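Local coordinates for hypothetical protein yihE (Escherichia coli, PDB 1ZYL) that phosphorylates proteins, itself included, on serine and threonine residues and probably helps cells to withstand stress linked to reactive oxygen species, at residues A[180-183]-A[184-188]; A[287-290]-A[291-295]; A[300-303]-A[304-308]. All coordinates share one frame; numbering follows the deposited sequence.

Contact 1 of 3, residues A[180-183]-A[184-188]; sequences ELIA and AVTAH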
ATOM      1  N   GLU A 180       2.704  23.526   6.329  1.00 22.56           N
ATOM      2  CA  GLU A 180       4.130  23.547   6.618  1.00 22.63           C
ATOM      3  C   GLU A 180       4.783  22.244   6.199  1.00 23.08           C
ATOM      4  O   GLU A 180       5.919  22.230   5.724  1.00 24.16           O
ATOM      5  CB  GLU A 180       4.352  23.760   8.114  1.00 24.74           C
ATOM      6  CG  GLU A 180       4.597  25.209   8.538  1.00 27.18           C
ATOM      7  CD  GLU A 180       4.148  25.491   9.968  1.00 28.55           C
ATOM      8  OE1 GLU A 180       4.232  24.582  10.825  1.00 29.48           O
ATOM      9  OE2 GLU A 180       3.713  26.633  10.231  1.00 30.68           O
ATOM     10  N   LEU A 181       4.062  21.143   6.378  1.00 22.06           N
ATOM     11  CA  LEU A 181       4.604  19.848   6.015  1.00 19.11           C
ATOM     12  C   LEU A 181       4.650  19.702   4.516  1.00 17.64           C
ATOM     13  O   LEU A 181       5.673  19.302   3.975  1.00 17.70           O
ATOM     14  CB  LEU A 181       3.780  18.708   6.628  1.00 18.02           C
ATOM     15  CG  LEU A 181       4.404  17.310   6.491  1.00 16.46           C
ATOM     16  CD1 LEU A 181       5.790  17.301   7.090  1.00 14.89           C
ATOM     17  CD2 LEU A 181       3.538  16.277   7.177  1.00 15.03           C
ATOM     18  N   ILE A 182       3.562  20.033   3.827  1.00 17.69           N
ATOM     19  CA  ILE A 182       3.584  19.880   2.377  1.00 19.77           C
ATOM     20  C   ILE A 182       4.575  20.850   1.728  1.00 19.27           C
ATOM     21  O   ILE A 182       5.071  20.590   0.631  1.00 20.87           O
ATOM     22  CB  ILE A 182       2.156  20.008   1.722  1.00 20.48           C
ATOM     23  CG1 ILE A 182       1.849  21.452   1.349  1.00 22.82           C
ATOM     24  CG2 ILE A 182       1.095  19.461   2.655  1.00 21.17           C
ATOM     25  CD1 ILE A 182       2.321  21.835  -0.050  1.00 26.46           C
ATOM     26  N   ALA A 183       4.880  21.959   2.388  1.00 17.94           N
ATOM     27  CA  ALA A 183       5.853  22.883   1.815  1.00 18.59           C
ATOM     28  C   ALA A 183       7.229  22.214   1.902  1.00 20.62           C
ATOM     29  O   ALA A 183       8.004  22.222   0.943  1.00 21.32           O
ATOM     30  CB  ALA A 183       5.866  24.198   2.580  1.00 15.40           C
ATOM     31  N   ALA A 184       7.526  21.627   3.056  1.00 20.65           N
ATOM     32  CA  ALA A 184       8.800  20.958   3.257  1.00 19.36           C
ATOM     33  C   ALA A 184       8.997  19.780   2.308  1.00 19.85           C
ATOM     34  O   ALA A 184      10.029  19.672   1.657  1.00 20.83           O
ATOM     35  CB  ALA A 184       8.920  20.494   4.698  1.00 18.97           C
ATOM     36  N   VAL A 185       8.018  18.887   2.231  1.00 20.66           N
ATOM     37  CA  VAL A 185       8.148  17.742   1.339  1.00 22.53           C
ATOM     38  C   VAL A 185       8.264  18.197  -0.117  1.00 24.79           C
ATOM     39  O   VAL A 185       9.088  17.674  -0.865  1.00 24.98           O
ATOM     40  CB  VAL A 185       6.966  16.755   1.516  1.00 20.60           C
ATOM     41  CG1 VAL A 185       5.688  17.508   1.633  1.00 23.08           C
ATOM     42  CG2 VAL A 185       6.892  15.805   0.350  1.00 19.49           C
ATOM     43  N   THR A 186       7.458  19.177  -0.517  1.00 26.72           N
ATOM     44  CA  THR A 186       7.526  19.679  -1.886  1.00 29.78           C
ATOM     45  C   THR A 186       8.943  20.177  -2.192  1.00 30.67           C
ATOM     46  O   THR A 186       9.494  19.899  -3.254  1.00 32.38           O
ATOM     47  CB  THR A 186       6.527  20.846  -2.132  1.00 30.01           C
ATOM     48  OG1 THR A 186       6.506  21.694  -0.984  1.00 34.18           O
ATOM     49  CG2 THR A 186       5.117  20.335  -2.395  1.00 28.76           C
ATOM     50  N   ALA A 187       9.538  20.898  -1.248  1.00 31.84           N
ATOM     51  CA  ALA A 187      10.882  21.435  -1.439  1.00 33.30           C
ATOM     52  C   ALA A 187      11.963  20.365  -1.601  1.00 34.80           C
ATOM     53  O   ALA A 187      13.053  20.656  -2.084  1.00 36.91           O
ATOM     54  CB  ALA A 187      11.246  22.374  -0.282  1.00 30.22           C
ATOM     55  N   HIS A 188      11.669  19.132  -1.203  1.00 35.71           N
ATOM     56  CA  HIS A 188      12.645  18.054  -1.330  1.00 34.84           C
ATOM     57  C   HIS A 188      12.213  17.023  -2.361  1.00 35.02           C
ATOM     58  O   HIS A 188      12.929  16.056  -2.599  1.00 36.29           O
ATOM     59  CB  HIS A 188      12.850  17.358   0.017  1.00 35.82           C
ATOM     60  CG  HIS A 188      13.354  18.265   1.097  1.00 38.44           C
ATOM     61  ND1 HIS A 188      14.664  18.685   1.166  1.00 39.96           N
ATOM     62  CD2 HIS A 188      12.719  18.842   2.145  1.00 39.57           C
ATOM     63  CE1 HIS A 188      14.814  19.482   2.210  1.00 40.54           C
ATOM     64  NE2 HIS A 188      13.649  19.593   2.821  1.00 40.75           N
TER

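Contact 2 of 3, residues A[287-290]-A[291-295]; sequences DPAF and PKNFP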
ATOM      1  N   ASP A 287     -18.117   3.749   6.003  1.00 25.66           N
ATOM      2  CA  ASP A 287     -18.007   2.304   6.058  1.00 25.56           C
ATOM      3  C   ASP A 287     -17.997   1.981   7.542  1.00 26.17           C
ATOM      4  O   ASP A 287     -17.106   2.421   8.267  1.00 27.02           O
ATOM      5  CB  ASP A 287     -16.685   1.860   5.426  1.00 27.35           C
ATOM      6  CG  ASP A 287     -16.506   0.356   5.429  1.00 28.68           C
ATOM      7  OD1 ASP A 287     -16.787  -0.271   6.468  1.00 29.12           O
ATOM      8  OD2 ASP A 287     -16.072  -0.199   4.397  1.00 30.80           O
ATOM      9  N   PRO A 288     -18.988   1.210   8.018  1.00 25.75           N
ATOM     10  CA  PRO A 288     -19.107   0.821   9.429  1.00 24.41           C
ATOM     11  C   PRO A 288     -17.784   0.411  10.059  1.00 24.29           C
ATOM     12  O   PRO A 288     -17.471   0.793  11.184  1.00 25.49           O
ATOM     13  CB  PRO A 288     -20.093  -0.331   9.379  1.00 24.80           C
ATOM     14  CG  PRO A 288     -21.010   0.082   8.262  1.00 25.07           C
ATOM     15  CD  PRO A 288     -20.052   0.591   7.208  1.00 25.07           C
ATOM     16  N   ALA A 289     -17.007  -0.363   9.314  1.00 24.14           N
ATOM     17  CA  ALA A 289     -15.712  -0.857   9.772  1.00 24.57           C
ATOM     18  C   ALA A 289     -14.701   0.199  10.250  1.00 25.51           C
ATOM     19  O   ALA A 289     -13.865  -0.091  11.106  1.00 25.04           O
ATOM     20  CB  ALA A 289     -15.088  -1.699   8.681  1.00 22.32           C
ATOM     21  N   PHE A 290     -14.763   1.414   9.713  1.00 25.10           N
ATOM     22  CA  PHE A 290     -13.818   2.442  10.123  1.00 25.21           C
ATOM     23  C   PHE A 290     -14.133   3.126  11.461  1.00 25.10           C
ATOM     24  O   PHE A 290     -13.221   3.510  12.185  1.00 23.88           O
ATOM     25  CB  PHE A 290     -13.633   3.455   8.992  1.00 25.47           C
ATOM     26  CG  PHE A 290     -12.876   2.899   7.818  1.00 28.57           C
ATOM     27  CD1 PHE A 290     -13.424   1.886   7.035  1.00 28.45           C
ATOM     28  CD2 PHE A 290     -11.584   3.339   7.527  1.00 30.29           C
ATOM     29  CE1 PHE A 290     -12.697   1.315   5.985  1.00 28.49           C
ATOM     30  CE2 PHE A 290     -10.850   2.769   6.473  1.00 28.72           C
ATOM     31  CZ  PHE A 290     -11.410   1.756   5.706  1.00 26.51           C
ATOM     32  N   PRO A 291     -15.418   3.321  11.797  1.00 25.09           N
ATOM     33  CA  PRO A 291     -15.612   3.959  13.102  1.00 24.50           C
ATOM     34  C   PRO A 291     -15.503   2.830  14.140  1.00 23.60           C
ATOM     35  O   PRO A 291     -15.373   3.060  15.339  1.00 23.28           O
ATOM     36  CB  PRO A 291     -17.036   4.510  13.015  1.00 23.01           C
ATOM     37  CG  PRO A 291     -17.260   4.692  11.571  1.00 22.26           C
ATOM     38  CD  PRO A 291     -16.635   3.459  10.982  1.00 25.04           C
ATOM     39  N   LYS A 292     -15.558   1.603  13.645  1.00 22.69           N
ATOM     40  CA  LYS A 292     -15.493   0.423  14.489  1.00 24.72           C
ATOM     41  C   LYS A 292     -14.059   0.118  14.923  1.00 24.88           C
ATOM     42  O   LYS A 292     -13.834  -0.507  15.956  1.00 25.26           O
ATOM     43  CB  LYS A 292     -16.055  -0.779  13.720  1.00 24.04           C
ATOM     44  CG  LYS A 292     -16.834  -1.774  14.544  1.00 23.78           C
ATOM     45  CD  LYS A 292     -16.006  -2.387  15.640  1.00 25.09           C
ATOM     46  CE  LYS A 292     -16.829  -3.387  16.429  1.00 24.97           C
ATOM     47  NZ  LYS A 292     -16.068  -3.893  17.594  1.00 26.15           N
ATOM     48  N   ASN A 293     -13.088   0.562  14.136  1.00 23.97           N
ATOM     49  CA  ASN A 293     -11.703   0.273  14.450  1.00 22.48           C
ATOM     50  C   ASN A 293     -10.855   1.508  14.749  1.00 22.87           C
ATOM     51  O   ASN A 293      -9.847   1.429  15.472  1.00 23.46           O
ATOM     52  CB  ASN A 293     -11.105  -0.550  13.305  1.00 23.22           C
ATOM     53  CG  ASN A 293     -11.780  -1.922  13.149  1.00 25.20           C
ATOM     54  OD1 ASN A 293     -11.555  -2.836  13.947  1.00 24.13           O
ATOM     55  ND2 ASN A 293     -12.621  -2.057  12.125  1.00 24.10           N
ATOM     56  N   PHE A 294     -11.276   2.656  14.228  1.00 21.43           N
ATOM     57  CA  PHE A 294     -10.543   3.903  14.440  1.00 22.12           C
ATOM     58  C   PHE A 294     -11.404   4.926  15.192  1.00 21.49           C
ATOM     59  O   PHE A 294     -11.408   6.115  14.859  1.00 20.13           O
ATOM     60  CB  PHE A 294     -10.126   4.473  13.081  1.00 23.65           C
ATOM     61  CG  PHE A 294      -9.538   3.448  12.149  1.00 22.13           C
ATOM     62  CD1 PHE A 294      -8.199   3.098  12.233  1.00 21.70           C
ATOM     63  CD2 PHE A 294     -10.327   2.829  11.195  1.00 20.98           C
ATOM     64  CE1 PHE A 294      -7.658   2.151  11.381  1.00 21.66           C
ATOM     65  CE2 PHE A 294      -9.797   1.879  10.337  1.00 21.53           C
ATOM     66  CZ  PHE A 294      -8.459   1.539  10.428  1.00 21.85           C
ATOM     67  N   PRO A 295     -12.110   4.478  16.246  1.00 21.81           N
ATOM     68  CA  PRO A 295     -12.985   5.342  17.049  1.00 21.70           C
ATOM     69  C   PRO A 295     -12.370   6.684  17.444  1.00 22.85           C
ATOM     70  O   PRO A 295     -13.048   7.701  17.448  1.00 24.80           O
ATOM     71  CB  PRO A 295     -13.292   4.487  18.271  1.00 22.40           C
ATOM     72  CG  PRO A 295     -13.026   3.071  17.807  1.00 22.07           C
ATOM     73  CD  PRO A 295     -11.818   3.227  16.971  1.00 21.00           C
TER

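Contact 3 of 3, residues A[300-303]-A[304-308]; sequences EDYW and LRQTA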
ATOM      1  N   GLU A 300     -10.048  14.956  20.161  1.00 39.06           N
ATOM      2  CA  GLU A 300      -9.003  15.960  19.959  1.00 37.81           C
ATOM      3  C   GLU A 300      -7.634  15.340  20.121  1.00 37.78           C
ATOM      4  O   GLU A 300      -6.761  15.538  19.283  1.00 39.27           O
ATOM      5  CB  GLU A 300      -9.083  17.078  20.982  1.00 36.40           C
ATOM      6  CG  GLU A 300     -10.427  17.664  21.218  1.00 35.48           C
ATOM      7  CD  GLU A 300     -10.345  18.741  22.265  1.00 36.22           C
ATOM      8  OE1 GLU A 300     -10.142  19.920  21.888  1.00 35.94           O
ATOM      9  OE2 GLU A 300     -10.452  18.399  23.467  1.00 34.04           O
ATOM     10  N   ASP A 301      -7.441  14.622  21.225  1.00 37.05           N
ATOM     11  CA  ASP A 301      -6.161  13.978  21.508  1.00 36.99           C
ATOM     12  C   ASP A 301      -5.508  13.538  20.212  1.00 34.28           C
ATOM     13  O   ASP A 301      -4.357  13.862  19.937  1.00 32.81           O
ATOM     14  CB  ASP A 301      -6.345  12.748  22.408  1.00 40.17           C
ATOM     15  CG  ASP A 301      -6.757  13.108  23.827  1.00 43.70           C
ATOM     16  OD1 ASP A 301      -7.865  13.656  24.002  1.00 47.59           O
ATOM     17  OD2 ASP A 301      -5.975  12.839  24.767  1.00 43.54           O
ATOM     18  N   TYR A 302      -6.271  12.811  19.412  1.00 32.01           N
ATOM     19  CA  TYR A 302      -5.788  12.308  18.144  1.00 30.57           C
ATOM     20  C   TYR A 302      -5.349  13.406  17.184  1.00 29.28           C
ATOM     21  O   TYR A 302      -4.296  13.297  16.565  1.00 29.27           O
ATOM     22  CB  TYR A 302      -6.865  11.440  17.500  1.00 31.35           C
ATOM     23  CG  TYR A 302      -6.470  10.871  16.168  1.00 31.36           C
ATOM     24  CD1 TYR A 302      -6.911  11.452  14.987  1.00 31.59           C
ATOM     25  CD2 TYR A 302      -5.620   9.769  16.088  1.00 32.10           C
ATOM     26  CE1 TYR A 302      -6.514  10.952  13.755  1.00 33.81           C
ATOM     27  CE2 TYR A 302      -5.215   9.261  14.863  1.00 32.55           C
ATOM     28  CZ  TYR A 302      -5.665   9.857  13.700  1.00 33.83           C
ATOM     29  OH  TYR A 302      -5.253   9.373  12.480  1.00 36.36           O
ATOM     30  N   TRP A 303      -6.144  14.462  17.053  1.00 28.63           N
ATOM     31  CA  TRP A 303      -5.776  15.549  16.149  1.00 27.65           C
ATOM     32  C   TRP A 303      -4.699  16.456  16.708  1.00 26.25           C
ATOM     33  O   TRP A 303      -4.124  17.255  15.982  1.00 25.98           O
ATOM     34  CB  TRP A 303      -7.002  16.367  15.731  1.00 27.41           C
ATOM     35  CG  TRP A 303      -7.891  15.571  14.859  1.00 30.05           C
ATOM     36  CD1 TRP A 303      -8.958  14.824  15.249  1.00 32.21           C
ATOM     37  CD2 TRP A 303      -7.704  15.302  13.465  1.00 33.06           C
ATOM     38  NE1 TRP A 303      -9.445  14.098  14.191  1.00 33.17           N
ATOM     39  CE2 TRP A 303      -8.693  14.371  13.082  1.00 32.86           C
ATOM     40  CE3 TRP A 303      -6.792  15.754  12.502  1.00 34.46           C
ATOM     41  CZ2 TRP A 303      -8.798  13.882  11.780  1.00 32.92           C
ATOM     42  CZ3 TRP A 303      -6.897  15.265  11.203  1.00 34.72           C
ATOM     43  CH2 TRP A 303      -7.894  14.338  10.857  1.00 34.31           C
ATOM     44  N   LEU A 304      -4.423  16.338  18.000  1.00 26.95           N
ATOM     45  CA  LEU A 304      -3.366  17.136  18.596  1.00 26.90           C
ATOM     46  C   LEU A 304      -2.073  16.392  18.347  1.00 28.35           C
ATOM     47  O   LEU A 304      -1.080  16.991  17.953  1.00 28.33           O
ATOM     48  CB  LEU A 304      -3.573  17.304  20.094  1.00 24.83           C
ATOM     49  CG  LEU A 304      -4.746  18.191  20.490  1.00 24.22           C
ATOM     50  CD1 LEU A 304      -4.764  18.334  21.991  1.00 23.88           C
ATOM     51  CD2 LEU A 304      -4.623  19.537  19.824  1.00 22.31           C
ATOM     52  N   ARG A 305      -2.097  15.078  18.572  1.00 30.73           N
ATOM     53  CA  ARG A 305      -0.923  14.235  18.363  1.00 31.53           C
ATOM     54  C   ARG A 305      -0.506  14.288  16.907  1.00 28.93           C
ATOM     55  O   ARG A 305       0.679  14.334  16.592  1.00 29.38           O
ATOM     56  CB  ARG A 305      -1.210  12.772  18.723  1.00 35.08           C
ATOM     57  CG  ARG A 305      -1.587  12.513  20.167  1.00 41.72           C
ATOM     58  CD  ARG A 305      -1.316  11.056  20.540  1.00 47.24           C
ATOM     59  NE  ARG A 305      -2.231  10.553  21.565  1.00 52.21           N
ATOM     60  CZ  ARG A 305      -3.520  10.285  21.355  1.00 55.21           C
ATOM     61  NH1 ARG A 305      -4.274   9.831  22.348  1.00 57.18           N
ATOM     62  NH2 ARG A 305      -4.059  10.464  20.151  1.00 54.75           N
ATOM     63  N   GLN A 306      -1.497  14.271  16.024  1.00 26.44           N
ATOM     64  CA  GLN A 306      -1.247  14.301  14.592  1.00 24.15           C
ATOM     65  C   GLN A 306      -0.575  15.618  14.239  1.00 22.33           C
ATOM     66  O   GLN A 306       0.408  15.639  13.501  1.00 22.45           O
ATOM     67  CB  GLN A 306      -2.565  14.155  13.832  1.00 24.53           C
ATOM     68  CG  GLN A 306      -2.452  13.460  12.492  1.00 25.78           C
ATOM     69  CD  GLN A 306      -2.031  12.016  12.621  1.00 25.75           C
ATOM     70  OE1 GLN A 306      -2.612  11.258  13.400  1.00 26.67           O
ATOM     71  NE2 GLN A 306      -1.022  11.620  11.849  1.00 24.89           N
ATOM     72  N   THR A 307      -1.106  16.711  14.783  1.00 19.03           N
ATOM     73  CA  THR A 307      -0.558  18.042  14.541  1.00 15.40           C
ATOM     74  C   THR A 307       0.914  18.096  14.942  1.00 13.69           C
ATOM     75  O   THR A 307       1.755  18.635  14.240  1.00 13.75           O
ATOM     76  CB  THR A 307      -1.340  19.095  15.345  1.00 14.69           C
ATOM     77  OG1 THR A 307      -2.704  19.083  14.921  1.00 16.25           O
ATOM     78  CG2 THR A 307      -0.771  20.488  15.131  1.00 12.50           C
ATOM     79  N   ALA A 308       1.219  17.526  16.090  1.00 12.83           N
ATOM     80  CA  ALA A 308       2.580  17.512  16.572  1.00 12.99           C
ATOM     81  C   ALA A 308       3.438  16.591  15.698  1.00 15.40           C
ATOM     82  O   ALA A 308       4.614  16.874  15.460  1.00 18.25           O
ATOM     83  CB  ALA A 308       2.602  17.049  18.018  1.00 10.87           C
TER

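Contact 1 of 3, residues A[180-183]-A[184-188]
Ala-184 begins the second half of this helical stretch by giving its backbone N-H to Glu-180 O, 3.2 Å from Ala-184 N, while its methyl group lies beside the carbonyl oxygens of Glu-180 and Leu-181. This is the first of four successive i to i+4 hydrogen bonds between the two halves, as in a regular alpha-helix. At Val-185 the bond to Leu-181 O is nearly straight at the hydrogen (175°), with 3.0 Å between Val-185 N and that oxygen. The valine is turned with CG1 between its own N and carbonyl carbon (chi1 42°), which lays this methyl back along the preceding turn, against Leu-181 O and 4.3 Å from Ile-182 CB. Thr-186 joins the two halves both by its backbone, Thr-186 N to Ile-182 O at 3.0 Å, and by its side chain. With chi1 at 40°, OG1 is folded back over the previous turn, close to both Ile-182 O and Ala-183 O; the modelled distances are too short to trust, and which oxygen receives the hydroxyl proton is not settled. CG2 meets Ile-182 CD1 at 3.9 Å, the two side chains crossing obliquely. A valine in place of Thr-186 would probably lose the hydroxyl that could supplement the backbone bond at one or other of these two carbonyl oxygens. Ala-187 completes the set, its N lying 3.0 Å from Ala-183 O. Ile-182 and Val-185 also pack on Leu-153 of helix 149-161, and Val-185 reaches Pro-268 and Met-272 of helix 266-283, whereas exposed Glu-180 forms a salt bridge with Lys-176. The chemistry is therefore that of an amphipathic helix in this phosphotransferase-type kinase: branched apolar groups fasten one side to neighbouring helices, and the threonine hydroxyl sits back against carbonyls of the preceding turn.

Contact 2 of 3, residues A[287-290]-A[291-295]
Phe-290 and Phe-294, four residues apart on the short, weakly bonded helix 289-293 and the residue that follows it, lie side by side and point the same way. Their planes are inclined at 35° with centroids 5.5 Å apart, an oblique pairing in which the nearest carbons are Phe-290 CD2 and Phe-294 CE2, at 3.6 Å. In both residues CG stands beside the backbone N (chi1 -71° and -46°), which sends the two rings off the same side of the turn. The Phe-294 ring turns its edge to the backbone of the other residue, with Phe-290 CA in its plane and Phe-290 O near it; one face carries Asn-293 CB, displaced toward the rim. A backbone bond from Phe-294 N to Phe-290 O, 2.9 Å long, ties the two residues together.

Both aromatic side chains are buried. Phe-290 meets Trp-280 edge-to-face, and Phe-294 packs on Tyr-277 and Leu-281 of helix 266-283 as well as on Tyr-37. The pair thus seats the turn between that helix and the neighbourhood of Ser-36, an inferred ATP site whose side chain is about 9 Å from that of Phe-290.

Two polar side chains bond to the backbone of Ala-289. Asn-293 ND2 donates to Ala-289 O, approaching in the carbonyl plane on a lone pair, although the oxygen is tilted from the amide plane. From the other side in sequence, Asp-287 makes a capping bond: OD1 accepts from Ala-289 N at 2.9 Å, using its anti lone pair.

Contact 3 of 3, residues A[300-303]-A[304-308]
Backbone bonds join Glu-300 through Trp-303 to Leu-304 through Thr-307 as consecutive turns of an alpha-helix. Glu-300 O takes the N-H of Leu-304 at 2.8 Å from Leu-304 N, and Arg-305 N reaches Asp-301 O at 2.9 Å in a nearly straight bond (166°). Trp-303 O is gripped twice by Thr-307, by the backbone N from above the carbonyl plane and by OG1, 2.5 Å from Trp-303 O. Thr-307 OG1 stands beside its own N (chi1 -61°), and this rotation carries the hydroxyl back to the tryptophan carbonyl.

Charge contributes more loosely. Arg-305, extended from CG to NE, runs back along the preceding turn with one guanidinium face over Asp-301 O, and its NH1 is 4.2 Å from Asp-301 OD2, beyond a salt bridge, with no N-H aimed at the carboxylate.

Packing falls mainly to Tyr-302 and Gln-306, which run alongside each other; Gln-306 OE1 lies obliquely to the ring, 3.4 Å from Tyr-302 CZ. Trp-303 meets Phe-174 edge-to-face and donates its NE1 proton to Leu-297 O, while Tyr-302, Trp-303 and Gln-306 all touch Leu-278 of helix 266-283.

Burial of the two aromatic side chains, set against exposed Asp-301 and Arg-305, implies that this first part of the helix is held to its neighbours mainly by aromatic packing, with the charged pair likely to add only a weak attraction.

Overall arrangement
The three contacts follow one another along the chain in the order 1, 2, 3, each within one continuous stretch, helical in contacts 1 and 3 and a short helical turn with its flanks in contact 2. Contact 1 lies toward the C-terminal end of helix 171-188 and contact 3 near the start of helix 300-316; their centres are about 20 Å apart, yet these helices touch, Thr-307 meeting Phe-174 and Ala-177, and Leu-181 meeting Phe-310. Contact 2, on helix 289-293, is about 18 Å from contact 3 and about 31 Å from contact 1, centre to centre. Helix 266-283 receives side chains from all three. Contacts 1 and 3 thus belong to helical packing away from the annotated sites, whereas contact 2 approaches the inferred ATP site.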